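Local atomic coordinates of flavoprotein (Thermotoga maritima, PDB entry 5V8S), a protein that probably transfers electrons through a flavodoxin-like FMN-binding domain to a di-iron centre held in a metallo-beta-lactamase-like domain, acting as an oxidoreductase. Residues V268-D273 with A322-V327; N350-V355 with K379-S384; P354-G359 with E399-L404. The protein carries 1 engineered substitution. One frame throughout, in Å; residues are numbered along the deposited sequence. Where two conformers were deposited one is given.

Contact 1 of 3, residues V268-D273 with A322-V327; sequences VTVIYD and ALIFGV
Ile271 and Phe325 meet because both carry their first branch beside the backbone N: CG1 of Ile271 (chi1 -58°) and CG of Phe325 (chi1 -69°) stand anti to their carbonyl carbons, and the two side chains lie side by side, pointing the same way. CD1 of Ile271 comes obliquely to the ring, 3.8 Å from Phe325 CE1. The backbones are neighbouring parallel strands of the five-stranded sheet of the flavodoxin-like domain, a doubly wound alpha/beta fold with strand order 2-1-3-4-5; strand 296-302 flanks 268-273 on its other edge.

Five backbone hydrogen bonds join the pair in parallel fashion, Thr269, Ile271 and Asp273 each giving N-H and Thr269 and Ile271 also accepting through O. The bond from Ile271 N to Ile324 O is short, 2.8 Å, whereas Gly326 N reaches Ile271 O at 3.0 Å. CA-H...O contacts fill in between, among them Phe325 CA to Ile271 O at 3.2 Å.

On the face of Ile271 and Phe325, Leu323 CD2 also packs on Thr269 CB, 3.9 Å away, and helix 336-348 covers this side through Met338, Leu342 and Ile345. The buried hydroxyl of Thr269 bonds to Ser320 OG. On the opposite face the Val268 and Ile324 side chains cross at a slant, Val268 CG1 lying 4.0 Å from Ile324 CG1. Tyr272 turns its ring away from strand 322-327 and bonds through OH to Glu280. Its partner in the register is Gly326, and there the two strands come close: Gly326 CA lies 3.6 Å from Tyr272 CB, and Gly326 O only 3.2 Å from that same CB.

Contact 2 of 3, residues N350-V355 with K379-S384; sequences NYEKPV and KFRILS
Tyr351 and Phe380 meet through a carbonyl over a ring: Tyr351 O sits 3.3 Å above the plane of the Phe380 ring, over its centre, while Lys353 O lies at the ring's edge, near its plane. Among apolar contacts, Val355 CG2 approaches the ring obliquely, 3.6 Å from Phe380 CD1, and Leu383 CD1 packs on Pro354 CB; Leu323 of the next strand also reaches the ring.

Hydrogen bonds begin before the strands do. Lys379 N donates to Asn350 OD1 at 3.3 Å, an almost straight bond. Further on, Arg381 N binds Lys353 O, Val355 N binds Arg381 O, and Leu383 N binds Val355 O at 2.8 Å. This is the parallel pairing of strands 354-360 and 381-388 in a beta-alpha-beta unit, connected through helix 371-376, at the edge of the flavodoxin-like sheet.

Charged and polar groups gather at the exposed end. Glu352, at the centre of an inverse gamma turn, sets OE2 over one face of the Arg381 guanidinium, 3.5 Å from NH1; no N-H points at the oxygen, leaving a purely electrostatic salt bridge. Lys379 crosses the Asn350 side chain at about a right angle, and its NZ donates to a water, 2.8 Å away, that bonds weakly to Asn350 O.

Contact 3 of 3, residues P354-G359 with E399-L404; sequences PVLVFG and EEAISL
Leu356 and Phe358 face Ala401 and Ile402 in a contact without hydrogen bonds, where the sheet meets one helical layer of the three-layer alpha/beta/alpha sandwich of the flavodoxin-like domain: helix 395-409 lies against the central parallel sheet and runs antiparallel to strand 354-360 (171° between the short axes, 9.5 Å at closest approach).

The aliphatic packing is carried by Leu356, which sets out from the strand toward the helix. Its CG lies anti to the carbonyl carbon (chi1 -64°) and CD1 anti to CA (chi2 177°), an extended shape that takes the methyl out to the helix. There CD1 lies 3.7 Å from Ile402 CD1, the two side chains crossing at about a right angle, and 4.1 Å from Ala401 CB. The same methyl comes within 3.5 Å of the backbone oxygen of Ala401.

The aromatic share falls to the far end of Phe358. Ile402 CD1 meets the ring at its edge, near the ring plane, whereas Ala401 CB comes in obliquely. Ile324 of the adjoining strand touches Leu356, Phe358 and Ile402, while Val282 of helix 278-292 packs on Phe358, so the patch continues into a larger core.

Polar bonds lie on the side of the helix turned from the strand. Glu399 O accepts two: Ser403 N as part of the helical ladder, and Ser403 OG, 3.0 Å away. The two donors reach it from opposite faces of its carbonyl plane. From outside the helix, Lys293 NZ also bonds to Ser403 OG. At the interface itself, Phe358 CZ rests 3.9 Å from Ala401 CB.

All three contacts belong to the flavodoxin-like domain: contacts 1 and 2 step across its sheet toward one edge, and contact 3 leaves its face for a helix. Contact 1 is fully buried and joins two inner strands, with backbone bonds between the strands and apolar side chains on either face. Contact 2, only partly buried, links strand 354-360 to the outermost strand 381-388; its loop end adds charged groups and water to the backbone pairing. Contact 3 is buried again but relies on van der Waals packing, without hydrogen bonds. Contacts 2 and 3 share Pro354 and Val355, and strand 354-360 binds contact 1 too: Phe358 N lies 2.8 Å from Phe325 O, a probable hydrogen bond.

Contact 1 of 3, residues V268-D273 with A322-V327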
# COMPACT_ATOMS: atom_id res chain seq x y z
N VAL A 268 -15.76 -12.62 -12.80
CA VAL A 268 -14.43 -12.20 -13.23
C VAL A 268 -14.05 -11.01 -12.37
O VAL A 268 -14.86 -10.11 -12.16
CB VAL A 268 -14.43 -11.84 -14.73
CG1 VAL A 268 -13.09 -11.26 -15.16
CG2 VAL A 268 -14.77 -13.07 -15.57
N THR A 269 -12.82 -11.00 -11.86
CA THR A 269 -12.33 -9.86 -11.09
C THR A 269 -11.35 -9.06 -11.94
O THR A 269 -10.41 -9.62 -12.50
CB THR A 269 -11.75 -10.28 -9.73
OG1 THR A 269 -12.77 -10.91 -8.95
CG2 THR A 269 -11.27 -9.10 -8.94
N VAL A 270 -11.61 -7.76 -12.04
CA VAL A 270 -10.86 -6.84 -12.90
C VAL A 270 -10.13 -5.88 -11.98
O VAL A 270 -10.76 -5.20 -11.16
CB VAL A 270 -11.81 -6.07 -13.83
CG1 VAL A 270 -11.01 -5.15 -14.76
CG2 VAL A 270 -12.68 -7.02 -14.62
N ILE A 271 -8.81 -5.82 -12.13
CA ILE A 271 -7.95 -5.07 -11.23
C ILE A 271 -7.04 -4.21 -12.09
O ILE A 271 -6.28 -4.74 -12.90
CB ILE A 271 -7.10 -6.01 -10.35
CG1 ILE A 271 -7.98 -6.95 -9.53
CG2 ILE A 271 -6.17 -5.21 -9.44
CD1 ILE A 271 -7.22 -8.17 -9.08
N TYR A 272 -7.08 -2.89 -11.89
CA TYR A 272 -6.25 -2.04 -12.72
C TYR A 272 -5.85 -0.76 -12.01
O TYR A 272 -6.50 -0.30 -11.07
CB TYR A 272 -6.93 -1.71 -14.05
CG TYR A 272 -8.20 -0.89 -14.00
CD1 TYR A 272 -9.44 -1.50 -13.83
CD2 TYR A 272 -8.19 0.47 -14.26
CE1 TYR A 272 -10.60 -0.77 -13.82
CE2 TYR A 272 -9.36 1.21 -14.25
CZ TYR A 272 -10.57 0.59 -14.07
OH TYR A 272 -11.76 1.31 -14.09
N ASP A 273 -4.76 -0.17 -12.51
CA ASP A 273 -4.31 1.16 -12.09
C ASP A 273 -4.33 2.09 -13.29
O ASP A 273 -3.78 1.77 -14.35
CB ASP A 273 -2.94 1.15 -11.35
CG ASP A 273 -1.77 0.58 -12.18
OD1 ASP A 273 -1.98 -0.03 -13.25
OD2 ASP A 273 -0.60 0.75 -11.70
N ALA A 322 -11.74 -16.03 -13.52
CA ALA A 322 -10.59 -15.45 -14.20
C ALA A 322 -10.31 -14.09 -13.60
O ALA A 322 -11.18 -13.48 -12.96
CB ALA A 322 -10.85 -15.29 -15.71
N LEU A 323 -9.10 -13.61 -13.83
CA LEU A 323 -8.70 -12.26 -13.46
C LEU A 323 -8.32 -11.48 -14.71
O LEU A 323 -7.79 -12.04 -15.68
CB LEU A 323 -7.49 -12.25 -12.52
CG LEU A 323 -7.58 -13.10 -11.25
CD1 LEU A 323 -6.32 -12.93 -10.42
CD2 LEU A 323 -8.82 -12.71 -10.46
N ILE A 324 -8.59 -10.19 -14.69
CA ILE A 324 -8.17 -9.29 -15.77
C ILE A 324 -7.41 -8.15 -15.13
O ILE A 324 -7.92 -7.50 -14.21
CB ILE A 324 -9.35 -8.75 -16.59
CG1 ILE A 324 -10.06 -9.89 -17.31
CG2 ILE A 324 -8.84 -7.72 -17.61
CD1 ILE A 324 -11.08 -9.46 -18.27
N PHE A 325 -6.20 -7.89 -15.62
CA PHE A 325 -5.35 -6.83 -15.11
C PHE A 325 -5.18 -5.73 -16.15
O PHE A 325 -5.02 -6.02 -17.34
CB PHE A 325 -3.97 -7.38 -14.74
CG PHE A 325 -3.99 -8.29 -13.56
CD1 PHE A 325 -4.07 -7.77 -12.28
CD2 PHE A 325 -3.97 -9.65 -13.73
CE1 PHE A 325 -4.13 -8.61 -11.18
CE2 PHE A 325 -4.02 -10.50 -12.65
CZ PHE A 325 -4.09 -9.98 -11.37
N GLY A 326 -5.25 -4.48 -15.71
CA GLY A 326 -4.89 -3.34 -16.53
C GLY A 326 -3.72 -2.62 -15.87
O GLY A 326 -3.83 -2.21 -14.71
N VAL A 327 -2.61 -2.47 -16.59
CA VAL A 327 -1.32 -2.11 -16.01
C VAL A 327 -0.80 -0.84 -16.68
O VAL A 327 -0.52 -0.83 -17.88
CB VAL A 327 -0.31 -3.26 -16.16
CG1 VAL A 327 1.00 -2.87 -15.57
CG2 VAL A 327 -0.87 -4.54 -15.54

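Contact 2 of 3, residues N350-V355 with K379-S384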
# COMPACT_ATOMS: atom_id res chain seq x y z
N ASN A 350 -2.61 -17.81 -4.92
CA ASN A 350 -1.90 -18.34 -6.08
C ASN A 350 -2.66 -19.55 -6.61
O ASN A 350 -2.45 -20.68 -6.18
CB ASN A 350 -0.48 -18.71 -5.66
CG ASN A 350 0.42 -18.94 -6.84
OD1 ASN A 350 0.09 -18.57 -7.96
ND2 ASN A 350 1.56 -19.57 -6.60
N TYR A 351 -3.54 -19.30 -7.59
CA TYR A 351 -4.43 -20.31 -8.13
C TYR A 351 -4.17 -20.49 -9.62
O TYR A 351 -3.74 -19.56 -10.31
CB TYR A 351 -5.90 -19.88 -7.98
CG TYR A 351 -6.39 -19.80 -6.56
CD1 TYR A 351 -6.82 -20.94 -5.88
CD2 TYR A 351 -6.46 -18.58 -5.89
CE1 TYR A 351 -7.28 -20.87 -4.60
CE2 TYR A 351 -6.91 -18.51 -4.59
CZ TYR A 351 -7.33 -19.66 -3.96
OH TYR A 351 -7.79 -19.57 -2.67
N GLU A 352 -4.50 -21.69 -10.13
CA GLU A 352 -4.37 -21.97 -11.57
C GLU A 352 -5.66 -21.52 -12.26
O GLU A 352 -6.55 -22.31 -12.57
CB GLU A 352 -4.06 -23.44 -11.83
CG GLU A 352 -3.69 -23.70 -13.30
CD GLU A 352 -3.67 -25.17 -13.68
OE1 GLU A 352 -3.46 -26.02 -12.80
OE2 GLU A 352 -3.85 -25.46 -14.89
N LYS A 353 -5.74 -20.22 -12.51
CA LYS A 353 -6.87 -19.59 -13.16
C LYS A 353 -6.38 -18.81 -14.37
O LYS A 353 -5.25 -18.30 -14.38
CB LYS A 353 -7.60 -18.61 -12.23
CG LYS A 353 -8.27 -19.31 -11.04
CD LYS A 353 -8.80 -18.36 -9.99
CE LYS A 353 -9.41 -19.09 -8.79
NZ LYS A 353 -10.70 -19.70 -9.16
N PRO A 354 -7.20 -18.69 -15.41
CA PRO A 354 -6.80 -17.88 -16.56
C PRO A 354 -6.84 -16.40 -16.27
O PRO A 354 -7.64 -15.91 -15.47
CB PRO A 354 -7.84 -18.25 -17.62
CG PRO A 354 -8.99 -18.79 -16.87
CD PRO A 354 -8.49 -19.38 -15.61
N VAL A 355 -5.97 -15.67 -16.97
CA VAL A 355 -5.80 -14.23 -16.79
C VAL A 355 -5.67 -13.58 -18.16
O VAL A 355 -5.06 -14.14 -19.07
CB VAL A 355 -4.54 -13.94 -15.94
CG1 VAL A 355 -4.21 -12.46 -15.86
CG2 VAL A 355 -4.70 -14.55 -14.54
N LYS A 379 0.95 -19.99 -10.79
CA LYS A 379 0.01 -20.94 -11.32
C LYS A 379 -0.97 -20.28 -12.26
O LYS A 379 -1.62 -20.99 -13.04
CB LYS A 379 -0.75 -21.62 -10.18
CG LYS A 379 0.14 -22.44 -9.24
CD LYS A 379 -0.70 -23.33 -8.32
CE LYS A 379 -0.22 -23.28 -6.88
NZ LYS A 379 -1.05 -24.13 -5.95
N PHE A 380 -1.08 -18.95 -12.24
CA PHE A 380 -2.00 -18.30 -13.15
C PHE A 380 -1.53 -18.51 -14.58
O PHE A 380 -0.33 -18.59 -14.85
CB PHE A 380 -2.13 -16.80 -12.85
CG PHE A 380 -2.89 -16.50 -11.60
CD1 PHE A 380 -4.28 -16.49 -11.59
CD2 PHE A 380 -2.21 -16.26 -10.41
CE1 PHE A 380 -4.98 -16.23 -10.41
CE2 PHE A 380 -2.90 -15.99 -9.24
CZ PHE A 380 -4.28 -15.98 -9.23
N ARG A 381 -2.50 -18.61 -15.49
CA ARG A 381 -2.24 -18.85 -16.91
C ARG A 381 -2.65 -17.61 -17.70
O ARG A 381 -3.85 -17.32 -17.83
CB ARG A 381 -3.00 -20.07 -17.39
CG ARG A 381 -2.54 -21.34 -16.68
CD ARG A 381 -1.10 -21.66 -17.06
NE ARG A 381 -0.58 -22.85 -16.40
CZ ARG A 381 -0.99 -24.09 -16.67
NH1 ARG A 381 -1.95 -24.29 -17.56
NH2 ARG A 381 -0.46 -25.12 -16.02
N ILE A 382 -1.67 -16.91 -18.25
CA ILE A 382 -1.94 -15.70 -19.03
C ILE A 382 -2.35 -16.13 -20.43
O ILE A 382 -1.56 -16.74 -21.16
CB ILE A 382 -0.72 -14.77 -19.08
CG1 ILE A 382 -0.31 -14.35 -17.67
CG2 ILE A 382 -1.06 -13.56 -19.95
CD1 ILE A 382 1.02 -13.63 -17.62
N LEU A 383 -3.58 -15.79 -20.82
CA LEU A 383 -4.07 -16.20 -22.13
C LEU A 383 -3.55 -15.30 -23.23
O LEU A 383 -3.26 -15.77 -24.34
CB LEU A 383 -5.59 -16.19 -22.17
CG LEU A 383 -6.28 -17.06 -21.13
CD1 LEU A 383 -7.78 -17.03 -21.39
CD2 LEU A 383 -5.74 -18.47 -21.20
N SER A 384 -3.45 -14.00 -22.97
CA SER A 384 -2.95 -13.07 -23.96
C SER A 384 -2.56 -11.78 -23.26
O SER A 384 -2.97 -11.50 -22.13
CB SER A 384 -3.98 -12.75 -25.05
OG SER A 384 -5.07 -12.01 -24.51
O HOH W 1 -3.85 -23.80 -5.89

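Contact 3 of 3, residues P354-G359 with E399-L404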
# COMPACT_ATOMS: atom_id res chain seq x y z
N PRO A 354 -7.20 -18.69 -15.41
CA PRO A 354 -6.80 -17.88 -16.56
C PRO A 354 -6.84 -16.40 -16.27
O PRO A 354 -7.64 -15.91 -15.47
CB PRO A 354 -7.84 -18.25 -17.62
CG PRO A 354 -8.99 -18.79 -16.87
CD PRO A 354 -8.49 -19.38 -15.61
N VAL A 355 -5.97 -15.67 -16.97
CA VAL A 355 -5.80 -14.23 -16.79
C VAL A 355 -5.67 -13.58 -18.16
O VAL A 355 -5.06 -14.14 -19.07
CB VAL A 355 -4.54 -13.94 -15.94
CG1 VAL A 355 -4.21 -12.46 -15.86
CG2 VAL A 355 -4.70 -14.55 -14.54
N LEU A 356 -6.22 -12.37 -18.28
CA LEU A 356 -5.91 -11.47 -19.38
C LEU A 356 -5.11 -10.30 -18.83
O LEU A 356 -5.44 -9.78 -17.76
CB LEU A 356 -7.17 -10.87 -20.01
CG LEU A 356 -8.15 -11.83 -20.70
CD1 LEU A 356 -9.37 -11.06 -21.19
CD2 LEU A 356 -7.45 -12.58 -21.83
N VAL A 357 -4.10 -9.86 -19.57
CA VAL A 357 -3.31 -8.69 -19.21
C VAL A 357 -3.48 -7.65 -20.30
O VAL A 357 -3.33 -7.96 -21.49
CB VAL A 357 -1.82 -9.03 -19.01
CG1 VAL A 357 -1.02 -7.74 -18.70
CG2 VAL A 357 -1.65 -10.05 -17.90
N PHE A 358 -3.87 -6.45 -19.90
CA PHE A 358 -3.85 -5.26 -20.73
C PHE A 358 -2.78 -4.34 -20.16
O PHE A 358 -2.77 -4.09 -18.95
CB PHE A 358 -5.21 -4.54 -20.70
CG PHE A 358 -6.35 -5.31 -21.31
CD1 PHE A 358 -6.95 -6.35 -20.63
CD2 PHE A 358 -6.86 -4.97 -22.55
CE1 PHE A 358 -8.02 -7.05 -21.20
CE2 PHE A 358 -7.92 -5.66 -23.11
CZ PHE A 358 -8.50 -6.70 -22.45
N GLY A 359 -1.90 -3.83 -20.99
CA GLY A 359 -0.82 -3.01 -20.47
C GLY A 359 -0.39 -1.95 -21.45
O GLY A 359 -0.41 -2.17 -22.67
N GLU A 399 -12.21 -6.78 -27.78
CA GLU A 399 -13.20 -7.83 -27.99
C GLU A 399 -12.53 -9.18 -28.22
O GLU A 399 -13.03 -10.21 -27.75
CB GLU A 399 -14.10 -7.44 -29.16
CG GLU A 399 -15.36 -6.70 -28.73
CD GLU A 399 -16.37 -7.62 -28.03
OE1 GLU A 399 -17.04 -7.17 -27.08
OE2 GLU A 399 -16.48 -8.79 -28.44
N GLU A 400 -11.42 -9.20 -28.96
CA GLU A 400 -10.71 -10.45 -29.20
C GLU A 400 -10.25 -11.07 -27.89
O GLU A 400 -10.34 -12.29 -27.70
CB GLU A 400 -9.49 -10.24 -30.11
CG GLU A 400 -9.81 -10.11 -31.57
CD GLU A 400 -8.59 -9.81 -32.42
OE1 GLU A 400 -7.50 -9.54 -31.85
OE2 GLU A 400 -8.72 -9.83 -33.67
N ALA A 401 -9.74 -10.24 -26.98
CA ALA A 401 -9.23 -10.77 -25.72
C ALA A 401 -10.36 -11.34 -24.88
O ALA A 401 -10.24 -12.42 -24.31
CB ALA A 401 -8.50 -9.68 -24.94
N ILE A 402 -11.47 -10.61 -24.78
CA ILE A 402 -12.60 -11.11 -24.01
C ILE A 402 -13.16 -12.38 -24.65
O ILE A 402 -13.54 -13.33 -23.94
CB ILE A 402 -13.67 -10.02 -23.83
CG1 ILE A 402 -13.07 -8.74 -23.24
CG2 ILE A 402 -14.80 -10.55 -22.95
CD1 ILE A 402 -12.24 -8.93 -22.00
N SER A 403 -13.23 -12.44 -25.98
CA SER A 403 -13.67 -13.66 -26.65
C SER A 403 -12.74 -14.83 -26.37
O SER A 403 -13.20 -15.97 -26.21
CB SER A 403 -13.77 -13.43 -28.16
OG SER A 403 -14.80 -12.52 -28.47
N LEU A 404 -11.44 -14.58 -26.33
CA LEU A 404 -10.48 -15.63 -25.99
C LEU A 404 -10.75 -16.18 -24.60
O LEU A 404 -10.74 -17.40 -24.38
CB LEU A 404 -9.07 -15.07 -26.10
CG LEU A 404 -7.90 -16.05 -25.95
CD1 LEU A 404 -7.90 -17.02 -27.11
CD2 LEU A 404 -6.58 -15.28 -25.88